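Local coordinates for protein ofchtiv-allosamidin (Ostrinia furnacalis, PDB 6JMB) that probably hydrolyses chitin as a group IV insect chitinase of glycoside hydrolase family 18, and binds the inhibitor allosamidin, at residues A[201-206]-A[264-269]; A[252-257]-A[316-321]; A[211-216]-A[302-307]; A[166-171]-A[222-227]. All coordinates share one frame; numbering follows the deposited sequence.

The four contacts run from strand pairing to open loop surface. Contact 2 is the only one that pairs two longer strands, with six of its eleven touching residues buried and an aromatic pair on one face. Contact 1, whose centre is about 8 Å from that of contact 2, relies on three backbone bonds between a loop and the approach to the short strand 268-269. Contact 3 touches contact 1 and trades main-chain pairing for a buried aspartate that collects N-H groups. Contact 4 is a surface contact with apolar and carboxylate-to-ring approaches in place of hydrogen bonds. The loop between strand 187-190 and helix 226-235 supplies 201-206, 211-216 and part of 222-227, entering contacts 1, 3 and 4.

Contact 1 (A[201-206]-A[264-269]); sequences SVTGHN and PNSPSN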
loop_
_atom_site.group_PDB
_atom_site.type_symbol
_atom_site.label_atom_id
_atom_site.label_comp_id
_atom_site.label_asym_id
_atom_site.label_seq_id
_atom_site.Cartn_x
_atom_site.Cartn_y
_atom_site.Cartn_z
ATOM N N SER A 201 18.088 10.286 -7.141
ATOM C CA SER A 201 18.850 11.398 -7.695
ATOM C C SER A 201 18.195 12.006 -8.926
ATOM O O SER A 201 18.618 13.081 -9.370
ATOM C CB SER A 201 20.260 10.935 -8.058
ATOM O OG SER A 201 20.209 9.971 -9.093
ATOM N N VAL A 202 17.179 11.344 -9.481
ATOM C CA VAL A 202 16.474 11.796 -10.671
ATOM C C VAL A 202 14.988 11.564 -10.439
ATOM O O VAL A 202 14.589 10.764 -9.590
ATOM C CB VAL A 202 16.927 11.029 -11.936
ATOM C CG1 VAL A 202 18.413 11.292 -12.234
ATOM C CG2 VAL A 202 16.691 9.529 -11.773
ATOM N N THR A 203 14.166 12.275 -11.206
ATOM C CA THR A 203 12.729 12.026 -11.181
ATOM C C THR A 203 12.435 10.615 -11.673
ATOM O O THR A 203 13.185 10.034 -12.461
ATOM C CB THR A 203 11.999 13.028 -12.080
ATOM O OG1 THR A 203 12.487 12.904 -13.424
ATOM C CG2 THR A 203 12.207 14.457 -11.586
ATOM N N GLY A 204 11.335 10.059 -11.189
ATOM C CA GLY A 204 10.934 8.722 -11.589
ATOM C C GLY A 204 9.511 8.485 -11.143
ATOM O O GLY A 204 8.955 9.237 -10.335
ATOM N N HIS A 205 8.923 7.433 -11.688
ATOM C CA HIS A 205 7.518 7.163 -11.435
ATOM C C HIS A 205 7.327 6.379 -10.148
ATOM O O HIS A 205 8.115 5.489 -9.808
ATOM C CB HIS A 205 6.883 6.412 -12.603
ATOM C CG HIS A 205 6.966 7.153 -13.901
ATOM N ND1 HIS A 205 6.436 8.412 -14.080
ATOM C CD2 HIS A 205 7.528 6.809 -15.084
ATOM C CE1 HIS A 205 6.662 8.809 -15.321
ATOM N NE2 HIS A 205 7.320 7.853 -15.951
ATOM N N ASN A 206 6.258 6.719 -9.441
ATOM C CA ASN A 206 5.906 6.021 -8.213
ATOM C C ASN A 206 5.514 4.578 -8.507
ATOM O O ASN A 206 5.865 3.664 -7.749
ATOM C CB ASN A 206 4.756 6.793 -7.563
ATOM C CG ASN A 206 4.374 6.274 -6.197
ATOM O OD1 ASN A 206 5.210 5.807 -5.421
ATOM N ND2 ASN A 206 3.091 6.387 -5.879
ATOM N N PRO A 264 10.816 12.192 -17.193
ATOM C CA PRO A 264 11.211 11.199 -16.193
ATOM C C PRO A 264 12.707 10.957 -16.314
ATOM O O PRO A 264 13.292 11.108 -17.390
ATOM C CB PRO A 264 10.408 9.951 -16.589
ATOM C CG PRO A 264 9.260 10.474 -17.406
ATOM C CD PRO A 264 9.804 11.670 -18.129
ATOM N N ASN A 265 13.332 10.623 -15.185
ATOM C CA ASN A 265 14.772 10.380 -15.104
ATOM C C ASN A 265 15.610 11.627 -15.376
ATOM O O ASN A 265 16.729 11.537 -15.896
ATOM C CB ASN A 265 15.211 9.179 -15.942
ATOM C CG ASN A 265 14.846 7.886 -15.274
ATOM O OD1 ASN A 265 15.450 7.511 -14.265
ATOM N ND2 ASN A 265 13.819 7.221 -15.785
ATOM N N SER A 266 15.084 12.786 -14.997
ATOM C CA SER A 266 15.820 14.039 -15.019
ATOM C C SER A 266 16.361 14.344 -13.629
ATOM O O SER A 266 15.678 14.091 -12.628
ATOM C CB SER A 266 14.897 15.185 -15.424
ATOM O OG SER A 266 14.338 14.971 -16.705
ATOM N N PRO A 267 17.567 14.904 -13.551
ATOM C CA PRO A 267 18.146 15.253 -12.248
ATOM C C PRO A 267 17.183 16.023 -11.349
ATOM O O PRO A 267 16.484 16.947 -11.782
ATOM C CB PRO A 267 19.362 16.105 -12.630
ATOM C CG PRO A 267 19.787 15.529 -13.944
ATOM C CD PRO A 267 18.510 15.141 -14.657
ATOM N N SER A 268 17.160 15.624 -10.082
ATOM C CA SER A 268 16.335 16.224 -9.051
ATOM C C SER A 268 17.222 16.708 -7.910
ATOM O O SER A 268 18.316 16.180 -7.682
ATOM C CB SER A 268 15.339 15.189 -8.509
ATOM O OG SER A 268 14.707 15.653 -7.326
ATOM N N ASN A 269 16.745 17.727 -7.198
ATOM C CA ASN A 269 17.450 18.277 -6.046
ATOM C C ASN A 269 16.853 17.836 -4.716
ATOM O O ASN A 269 17.419 18.157 -3.663
ATOM C CB ASN A 269 17.482 19.812 -6.131
ATOM C CG ASN A 269 18.474 20.436 -5.158
ATOM O OD1 ASN A 269 19.669 20.148 -5.206
ATOM N ND2 ASN A 269 17.983 21.307 -4.286
#
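Thr203 and Ser266 meet backbone to backbone, Thr203 N donating to Ser266 O over 2.8 Å. Beside them Val202 and Pro267 form a single beta bridge, which ties two loops together in the (beta/alpha)8-barrel fold of family 18 chitinases. A nearly straight bond from Ser268 N to Ser201 O, 3.0 Å long, closes the bridge on its other side; further along, Asn265 N reaches Thr203 O at 2.8 Å with a bent N-H...O angle of 135°. Val202 CA comes within 3.1 Å of Ser266 O in a CA-H...O contact, while its CG2 methyl lies 3.4 Å from Asn265 OD1.

A second shell sets these groups in place. With chi1 at 59°, Thr203 OG1 sits between its own backbone N and carbonyl carbon, turned toward the 264-266 backbone, and it is hydrogen-bonded to Ala263 O, as is Ser266 OG. Asn265 ND2 is held by Glu213 O, and His205 NE2 by Asp304 OD2. Trp318 touches Thr203, His205 and Pro264 together, joining this bridge to strand 317-320. Against the imidazole so anchored, the proline ring approaches at a slant, with Pro264 CG 3.6 Å from His205 NE2.

Contact 2 (A[252-257]-A[316-321]); sequences RTFQLS and YNWVSF
Phe254 pairs with Trp318, and Arg252 with Ser320, in hydrogen-bonded pairs of antiparallel strands 252-256 and 317-320, whose axes come within 4.7 Å and whose directions differ by 153°. Thr253 with Val319 lies between these as a non-hydrogen-bonded pair, and Gln255 with Asn317 follows beyond Trp318. Phe254 N donates to Trp318 O at 2.8 Å, and the ladder ends with Leu256 N to Tyr316 O, also 2.8 Å.

On the face carrying Phe254 and Trp318, the two side chains lie alongside each other. Trp318 CG lies anti to its backbone N (chi1 -168°), and the indole edge addresses the phenyl face in an offset edge-to-face pair, with planes 84° apart, six-membered ring centroids 5.4 Å apart, and Trp318 CE3 3.5 Å from Phe254 CD1. Leu256 packs at a slant against the root of the indole, its CG 3.8 Å from Trp318 CB, and Trp318 NE1 is satisfied by Asn262 O. On the other face, the CG2 methyls of Thr253 and Val319 meet at 3.9 Å, and a water donates to Phe254 O and Asn317 OD1.

Arg252 turns away to a salt bridge with Asp194, close to bound allosamizoline. Strand 243-256, a barrel strand at its start, leaves the barrel to pair with 317-320, as expected for the alpha+beta insertion domain that family 18 chitinases carry between the seventh and eighth barrel strands.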
loop_
_atom_site.group_PDB
_atom_site.type_symbol
_atom_site.label_atom_id
_atom_site.label_comp_id
_atom_site.label_asym_id
_atom_site.label_seq_id
_atom_site.Cartn_x
_atom_site.Cartn_y
_atom_site.Cartn_z
ATOM N N ARG A 252 4.178 11.173 -5.878
ATOM C CA ARG A 252 5.411 11.625 -5.249
ATOM C C ARG A 252 5.966 12.822 -6.008
ATOM O O ARG A 252 5.801 12.935 -7.230
ATOM C CB ARG A 252 6.427 10.479 -5.120
ATOM C CG ARG A 252 5.920 9.392 -4.181
ATOM C CD ARG A 252 7.008 8.399 -3.783
ATOM N NE ARG A 252 6.555 7.579 -2.661
ATOM C CZ ARG A 252 6.547 7.980 -1.393
ATOM N NH1 ARG A 252 6.995 9.189 -1.072
ATOM N NH2 ARG A 252 6.101 7.167 -0.436
ATOM N N THR A 253 6.598 13.738 -5.268
ATOM C CA THR A 253 6.908 15.065 -5.779
ATOM C C THR A 253 8.391 15.373 -5.622
ATOM O O THR A 253 9.037 14.960 -4.650
ATOM C CB THR A 253 6.070 16.156 -5.089
ATOM O OG1 THR A 253 6.561 16.364 -3.762
ATOM C CG2 THR A 253 4.590 15.766 -5.023
ATOM N N PHE A 254 8.910 16.119 -6.597
ATOM C CA PHE A 254 10.335 16.376 -6.738
ATOM C C PHE A 254 10.554 17.852 -7.046
ATOM O O PHE A 254 9.682 18.533 -7.592
ATOM C CB PHE A 254 10.925 15.603 -7.930
ATOM C CG PHE A 254 10.815 14.107 -7.837
ATOM C CD1 PHE A 254 9.602 13.463 -8.042
ATOM C CD2 PHE A 254 11.949 13.334 -7.605
ATOM C CE1 PHE A 254 9.516 12.073 -7.984
ATOM C CE2 PHE A 254 11.868 11.947 -7.549
ATOM C CZ PHE A 254 10.649 11.321 -7.739
ATOM N N GLN A 255 11.755 18.331 -6.710
ATOM C CA GLN A 255 12.266 19.632 -7.136
ATOM C C GLN A 255 13.299 19.358 -8.221
ATOM O O GLN A 255 14.343 18.761 -7.946
ATOM C CB GLN A 255 12.922 20.350 -5.956
ATOM C CG GLN A 255 13.523 21.702 -6.311
ATOM C CD GLN A 255 14.391 22.275 -5.201
ATOM O OE1 GLN A 255 14.964 21.543 -4.396
ATOM N NE2 GLN A 255 14.487 23.601 -5.156
ATOM N N LEU A 256 13.010 19.774 -9.451
ATOM C CA LEU A 256 13.945 19.554 -10.545
ATOM C C LEU A 256 15.244 20.318 -10.317
ATOM O O LEU A 256 15.262 21.408 -9.743
ATOM C CB LEU A 256 13.326 20.024 -11.858
ATOM C CG LEU A 256 12.161 19.184 -12.380
ATOM C CD1 LEU A 256 11.431 19.926 -13.499
ATOM C CD2 LEU A 256 12.652 17.819 -12.849
ATOM N N SER A 257 16.351 19.725 -10.776
ATOM C CA SER A 257 17.614 20.456 -10.777
ATOM C C SER A 257 17.593 21.590 -11.792
ATOM O O SER A 257 18.117 22.676 -11.525
ATOM C CB SER A 257 18.774 19.510 -11.064
ATOM O OG SER A 257 18.876 18.517 -10.059
ATOM N N TYR A 316 9.902 24.379 -11.184
ATOM C CA TYR A 316 10.724 23.414 -10.458
ATOM C C TYR A 316 9.963 22.151 -10.053
ATOM O O TYR A 316 10.598 21.147 -9.715
ATOM C CB TYR A 316 11.379 24.073 -9.241
ATOM C CG TYR A 316 12.630 24.837 -9.604
ATOM C CD1 TYR A 316 13.841 24.179 -9.731
ATOM C CD2 TYR A 316 12.597 26.206 -9.837
ATOM C CE1 TYR A 316 14.991 24.851 -10.073
ATOM C CE2 TYR A 316 13.750 26.894 -10.184
ATOM C CZ TYR A 316 14.945 26.205 -10.294
ATOM O OH TYR A 316 16.106 26.860 -10.637
ATOM N N ASN A 317 8.632 22.167 -10.075
ATOM C CA ASN A 317 7.859 21.027 -9.591
ATOM C C ASN A 317 7.792 19.932 -10.642
ATOM O O ASN A 317 7.498 20.202 -11.810
ATOM C CB ASN A 317 6.426 21.454 -9.302
ATOM C CG ASN A 317 6.340 22.479 -8.230
ATOM O OD1 ASN A 317 6.553 22.181 -7.058
ATOM N ND2 ASN A 317 6.028 23.712 -8.618
ATOM N N TRP A 318 8.021 18.692 -10.216
ATOM C CA TRP A 318 7.784 17.524 -11.050
ATOM C C TRP A 318 7.087 16.493 -10.175
ATOM O O TRP A 318 7.562 16.184 -9.080
ATOM C CB TRP A 318 9.110 16.985 -11.587
ATOM C CG TRP A 318 8.993 15.965 -12.667
ATOM C CD1 TRP A 318 9.147 16.173 -14.018
ATOM C CD2 TRP A 318 8.759 14.560 -12.505
ATOM N NE1 TRP A 318 9.002 14.989 -14.695
ATOM C CE2 TRP A 318 8.764 13.985 -13.792
ATOM C CE3 TRP A 318 8.533 13.736 -11.394
ATOM C CZ2 TRP A 318 8.547 12.621 -14.003
ATOM C CZ3 TRP A 318 8.325 12.378 -11.603
ATOM C CH2 TRP A 318 8.334 11.836 -12.900
ATOM N N VAL A 319 5.954 15.977 -10.641
ATOM C CA VAL A 319 5.091 15.119 -9.835
ATOM C C VAL A 319 4.755 13.863 -10.627
ATOM O O VAL A 319 4.268 13.947 -11.759
ATOM C CB VAL A 319 3.798 15.856 -9.435
ATOM C CG1 VAL A 319 2.861 14.928 -8.658
ATOM C CG2 VAL A 319 4.113 17.093 -8.617
ATOM N N SER A 320 5.011 12.702 -10.031
ATOM C CA SER A 320 4.507 11.434 -10.541
ATOM C C SER A 320 3.208 11.112 -9.813
ATOM O O SER A 320 3.132 11.255 -8.590
ATOM C CB SER A 320 5.526 10.336 -10.250
ATOM O OG SER A 320 4.913 9.064 -10.250
ATOM N N PHE A 321 2.187 10.692 -10.556
ATOM C CA PHE A 321 0.916 10.341 -9.931
ATOM C C PHE A 321 0.224 9.270 -10.764
ATOM O O PHE A 321 0.731 8.835 -11.800
ATOM C CB PHE A 321 0.033 11.576 -9.704
ATOM C CG PHE A 321 -0.472 12.222 -10.969
ATOM C CD1 PHE A 321 0.381 12.923 -11.806
ATOM C CD2 PHE A 321 -1.819 12.145 -11.306
ATOM C CE1 PHE A 321 -0.099 13.528 -12.964
ATOM C CE2 PHE A 321 -2.302 12.758 -12.454
ATOM C CZ PHE A 321 -1.442 13.444 -13.285
HETATM O O HOH W 1 6.978 19.369 -6.678
#

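Contact 3 (A[211-216]-A[302-307]); sequences ISEGES and QTDNLA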
loop_
_atom_site.group_PDB
_atom_site.type_symbol
_atom_site.label_atom_id
_atom_site.label_comp_id
_atom_site.label_asym_id
_atom_site.label_seq_id
_atom_site.Cartn_x
_atom_site.Cartn_y
_atom_site.Cartn_z
ATOM N N ILE A 211 9.076 -0.363 -18.396
ATOM C CA ILE A 211 10.208 0.551 -18.543
ATOM C C ILE A 211 9.706 1.989 -18.660
ATOM O O ILE A 211 8.620 2.237 -19.197
ATOM C CB ILE A 211 11.084 0.147 -19.747
ATOM C CG1 ILE A 211 12.424 0.880 -19.728
ATOM C CG2 ILE A 211 10.351 0.394 -21.072
ATOM C CD1 ILE A 211 13.448 0.258 -20.680
ATOM N N SER A 212 10.480 2.936 -18.136
ATOM C CA SER A 212 10.145 4.353 -18.138
ATOM C C SER A 212 11.041 5.119 -19.105
ATOM O O SER A 212 12.146 4.682 -19.447
ATOM C CB SER A 212 10.324 4.955 -16.740
ATOM O OG SER A 212 9.495 4.297 -15.792
ATOM N N GLU A 213 10.553 6.286 -19.530
ATOM C CA GLU A 213 11.374 7.199 -20.315
ATOM C C GLU A 213 12.680 7.476 -19.583
ATOM O O GLU A 213 12.696 7.706 -18.370
ATOM C CB GLU A 213 10.630 8.522 -20.530
ATOM C CG GLU A 213 9.486 8.438 -21.527
ATOM C CD GLU A 213 8.648 9.707 -21.579
ATOM O OE1 GLU A 213 9.075 10.741 -21.029
ATOM O OE2 GLU A 213 7.554 9.678 -22.174
ATOM N N GLY A 214 13.785 7.430 -20.326
ATOM C CA GLY A 214 15.085 7.721 -19.765
ATOM C C GLY A 214 15.814 6.542 -19.168
ATOM O O GLY A 214 16.942 6.716 -18.689
ATOM N N GLU A 215 15.218 5.352 -19.177
ATOM C CA GLU A 215 15.864 4.157 -18.661
ATOM C C GLU A 215 16.469 3.344 -19.800
ATOM O O GLU A 215 15.994 3.381 -20.937
ATOM C CB GLU A 215 14.867 3.286 -17.891
ATOM C CG GLU A 215 14.391 3.921 -16.605
ATOM C CD GLU A 215 13.529 2.992 -15.778
ATOM O OE1 GLU A 215 12.637 2.331 -16.351
ATOM O OE2 GLU A 215 13.752 2.921 -14.549
ATOM N N SER A 216 17.525 2.602 -19.476
ATOM C CA SER A 216 18.137 1.701 -20.440
ATOM C C SER A 216 17.380 0.381 -20.481
ATOM O O SER A 216 16.916 -0.120 -19.451
ATOM C CB SER A 216 19.593 1.439 -20.061
ATOM O OG SER A 216 20.107 0.326 -20.774
ATOM N N GLN A 302 1.769 15.133 -18.856
ATOM C CA GLN A 302 2.171 14.277 -19.958
ATOM C C GLN A 302 1.998 12.820 -19.558
ATOM O O GLN A 302 1.966 12.472 -18.376
ATOM C CB GLN A 302 3.619 14.559 -20.400
ATOM C CG GLN A 302 3.756 15.855 -21.213
ATOM C CD GLN A 302 5.192 16.212 -21.537
ATOM O OE1 GLN A 302 6.129 15.749 -20.882
ATOM N NE2 GLN A 302 5.372 17.050 -22.549
ATOM N N THR A 303 1.853 11.969 -20.561
ATOM C CA THR A 303 1.795 10.534 -20.354
ATOM C C THR A 303 3.140 9.948 -20.756
ATOM O O THR A 303 3.640 10.223 -21.853
ATOM C CB THR A 303 0.698 9.917 -21.220
ATOM O OG1 THR A 303 -0.581 10.354 -20.751
ATOM C CG2 THR A 303 0.766 8.393 -21.169
ATOM N N ASP A 304 3.739 9.173 -19.861
ATOM C CA ASP A 304 4.870 8.337 -20.240
ATOM C C ASP A 304 4.277 7.097 -20.896
ATOM O O ASP A 304 3.683 6.252 -20.216
ATOM C CB ASP A 304 5.689 7.970 -19.005
ATOM C CG ASP A 304 6.939 7.168 -19.342
ATOM O OD1 ASP A 304 6.923 6.389 -20.316
ATOM O OD2 ASP A 304 7.943 7.296 -18.608
ATOM N N ASN A 305 4.386 7.013 -22.225
ATOM C CA ASN A 305 3.752 5.928 -22.965
ATOM C C ASN A 305 4.584 4.656 -22.980
ATOM O O ASN A 305 4.168 3.669 -23.594
ATOM C CB ASN A 305 3.411 6.371 -24.393
ATOM C CG ASN A 305 2.224 5.630 -24.964
ATOM O OD1 ASN A 305 1.454 4.997 -24.237
ATOM N ND2 ASN A 305 2.069 5.700 -26.285
ATOM N N LEU A 306 5.745 4.660 -22.331
ATOM C CA LEU A 306 6.446 3.418 -22.048
ATOM C C LEU A 306 5.960 2.824 -20.729
ATOM O O LEU A 306 5.617 1.636 -20.660
ATOM C CB LEU A 306 7.955 3.676 -21.997
ATOM C CG LEU A 306 8.590 4.237 -23.271
ATOM C CD1 LEU A 306 10.066 4.530 -23.053
ATOM C CD2 LEU A 306 8.404 3.258 -24.414
ATOM N N ALA A 307 5.883 3.659 -19.688
ATOM C CA ALA A 307 5.525 3.216 -18.346
ATOM C C ALA A 307 4.023 3.191 -18.097
ATOM O O ALA A 307 3.582 2.580 -17.114
ATOM C CB ALA A 307 6.197 4.116 -17.305
HETATM O O HOH W 2 5.979 11.713 -21.808
#
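Asp304 OD2 is gripped twice: by Glu213 N across the contact, at 2.9 Å and 168° on the syn lone pair, and by His205 NE2, from earlier in the same long loop. The other oxygen, Asp304 OD1, accepts from Leu306 N at 2.9 Å, an Asx turn, and from Ala307 N at 3.0 Å. CG lies anti to the backbone N (chi1 -176°), and Asp304 CG comes 3.6 Å from Glu213 CG. An alanine in place of Asp304 would probably leave the amides of Glu213, Leu306 and Ala307 without this acceptor and His205 without its anchor.

The donor Glu213 belongs to a type II beta turn from Ser212 to Glu215, with Gly214 at its third position. That turn is braced by Ser212 N donating to Glu215 OE1 at 2.9 Å.

Glu213 and Asp304 approach tip to tip, carboxylate planes 32° apart and Glu213 OE2 3.8 Å from Asp304 OD1. The like charges may raise the affinity of one for a proton, although the N-H donors probably offset this at Asp304. A water donates to Glu213 OE2 at 2.6 Å and to Thr303 O. Ile211 and Leu306 lie side by side, pointing the same way, Ile211 CG2 standing 4.2 Å from Leu306 CB.

Contact 4 (A[166-171]-A[222-227]); sequences SAVEEA and TLYNVN
Val168 and Tyr224 cross at about a right angle, the valine directing both methyls at the tyrosine: CG2 stands 3.8 Å from Tyr224 CD1, and CG1 is 3.8 Å from Tyr224 CA. Glu170 approaches the same CD1-CE1 end of the ring, but near its plane. Its chain bends at chi2 (94°), which swings CD back toward Tyr224. The carboxylate then stands at the ring edge, its own plane turned 84° from the ring and Glu170 OE2 3.3 Å from Tyr224 CE1.

Both segments lead into helices. Val168 is the N-cap residue of helix 169-175, and Asn225 holds that place before helix 226-235, its OD1 accepting from Asn228 N. The Val168 side chain, which also touches Met195, is about 13 Å from the bound allosamizoline. An alanine in place of Glu170 would probably leave the CE1 edge of Tyr224 without its carboxylate neighbour and the ring freer to turn.

Glu170 OE2 also lies 2.9 Å from Thr222 O; both are acceptors, and the pair would probably be unfavourable for an ionised carboxylate. With no hydrogen bond between the segments, the chemistry implies an association resting on the valine methyls and the carboxylate at the ring's C-H edge.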
loop_
_atom_site.group_PDB
_atom_site.type_symbol
_atom_site.label_atom_id
_atom_site.label_comp_id
_atom_site.label_asym_id
_atom_site.label_seq_id
_atom_site.Cartn_x
_atom_site.Cartn_y
_atom_site.Cartn_z
ATOM N N SER A 166 7.319 -5.965 0.276
ATOM C CA SER A 166 8.048 -5.193 -0.722
ATOM C C SER A 166 7.984 -5.887 -2.080
ATOM O O SER A 166 7.810 -7.108 -2.179
ATOM C CB SER A 166 9.501 -5.002 -0.295
ATOM O OG SER A 166 10.135 -6.258 -0.121
ATOM N N ALA A 167 8.112 -5.091 -3.141
ATOM C CA ALA A 167 7.685 -5.521 -4.468
ATOM C C ALA A 167 8.806 -6.099 -5.327
ATOM O O ALA A 167 8.719 -7.249 -5.769
ATOM C CB ALA A 167 6.994 -4.367 -5.200
ATOM N N VAL A 168 9.839 -5.319 -5.606
ATOM C CA VAL A 168 10.808 -5.723 -6.620
ATOM C C VAL A 168 11.728 -6.803 -6.074
ATOM O O VAL A 168 11.955 -6.911 -4.866
ATOM C CB VAL A 168 11.604 -4.524 -7.177
ATOM C CG1 VAL A 168 10.667 -3.476 -7.780
ATOM C CG2 VAL A 168 12.504 -3.915 -6.118
ATOM N N GLU A 169 12.279 -7.594 -6.996
ATOM C CA GLU A 169 13.149 -8.707 -6.632
ATOM C C GLU A 169 14.268 -8.296 -5.675
ATOM O O GLU A 169 14.529 -8.982 -4.682
ATOM C CB GLU A 169 13.717 -9.357 -7.891
ATOM C CG GLU A 169 14.593 -10.547 -7.579
ATOM C CD GLU A 169 14.998 -11.303 -8.830
ATOM O OE1 GLU A 169 14.563 -10.905 -9.933
ATOM O OE2 GLU A 169 15.746 -12.295 -8.705
ATOM N N GLU A 170 14.968 -7.199 -5.964
ATOM C CA GLU A 170 16.139 -6.883 -5.138
ATOM C C GLU A 170 15.748 -6.564 -3.706
ATOM O O GLU A 170 16.547 -6.752 -2.778
ATOM C CB GLU A 170 16.953 -5.749 -5.755
ATOM C CG GLU A 170 17.190 -6.002 -7.180
ATOM C CD GLU A 170 16.120 -5.305 -7.988
ATOM O OE1 GLU A 170 14.935 -5.516 -7.666
ATOM O OE2 GLU A 170 16.440 -4.743 -9.008
ATOM N N ALA A 171 14.526 -6.080 -3.507
ATOM C CA ALA A 171 14.018 -5.895 -2.150
ATOM C C ALA A 171 13.504 -7.204 -1.555
ATOM O O ALA A 171 13.822 -7.543 -0.406
ATOM C CB ALA A 171 12.910 -4.837 -2.133
ATOM N N THR A 222 15.929 -5.774 -14.181
ATOM C CA THR A 222 16.385 -5.213 -12.916
ATOM C C THR A 222 15.722 -3.884 -12.575
ATOM O O THR A 222 15.922 -3.373 -11.467
ATOM C CB THR A 222 17.908 -5.019 -12.933
ATOM O OG1 THR A 222 18.252 -3.965 -13.845
ATOM C CG2 THR A 222 18.611 -6.305 -13.351
ATOM N N LEU A 223 14.944 -3.312 -13.492
ATOM C CA LEU A 223 14.334 -2.016 -13.241
ATOM C C LEU A 223 13.201 -2.142 -12.230
ATOM O O LEU A 223 12.574 -3.195 -12.091
ATOM C CB LEU A 223 13.802 -1.419 -14.546
ATOM C CG LEU A 223 14.858 -1.170 -15.633
ATOM C CD1 LEU A 223 14.175 -0.837 -16.953
ATOM C CD2 LEU A 223 15.813 -0.062 -15.239
ATOM N N TYR A 224 12.937 -1.051 -11.519
ATOM C CA TYR A 224 11.887 -1.040 -10.500
ATOM C C TYR A 224 10.571 -0.665 -11.169
ATOM O O TYR A 224 10.268 0.517 -11.347
ATOM C CB TYR A 224 12.222 -0.053 -9.391
ATOM C CG TYR A 224 13.487 -0.332 -8.604
ATOM C CD1 TYR A 224 14.138 -1.557 -8.671
ATOM C CD2 TYR A 224 14.027 0.653 -7.784
ATOM C CE1 TYR A 224 15.294 -1.794 -7.933
ATOM C CE2 TYR A 224 15.177 0.428 -7.052
ATOM C CZ TYR A 224 15.804 -0.796 -7.132
ATOM O OH TYR A 224 16.952 -1.016 -6.402
ATOM N N ASN A 225 9.786 -1.669 -11.554
ATOM C CA ASN A 225 8.468 -1.407 -12.115
ATOM C C ASN A 225 7.504 -2.525 -11.723
ATOM O O ASN A 225 7.900 -3.576 -11.208
ATOM C CB ASN A 225 8.522 -1.103 -13.625
ATOM C CG ASN A 225 9.145 -2.227 -14.442
ATOM O OD1 ASN A 225 8.737 -3.382 -14.347
ATOM N ND2 ASN A 225 10.129 -1.879 -15.270
ATOM N N VAL A 226 6.215 -2.258 -11.941
ATOM C CA VAL A 226 5.162 -3.157 -11.477
ATOM C C VAL A 226 5.274 -4.515 -12.158
ATOM O O VAL A 226 5.156 -5.563 -11.512
ATOM C CB VAL A 226 3.781 -2.516 -11.704
ATOM C CG1 VAL A 226 2.667 -3.497 -11.351
ATOM C CG2 VAL A 226 3.655 -1.227 -10.895
ATOM N N ASN A 227 5.485 -4.520 -13.474
ATOM C CA ASN A 227 5.576 -5.782 -14.203
ATOM C C ASN A 227 6.718 -6.649 -13.677
ATOM O O ASN A 227 6.544 -7.855 -13.453
ATOM C CB ASN A 227 5.730 -5.507 -15.700
ATOM C CG ASN A 227 5.978 -6.763 -16.504
ATOM O OD1 ASN A 227 5.154 -7.679 -16.541
ATOM N ND2 ASN A 227 7.120 -6.802 -17.179
#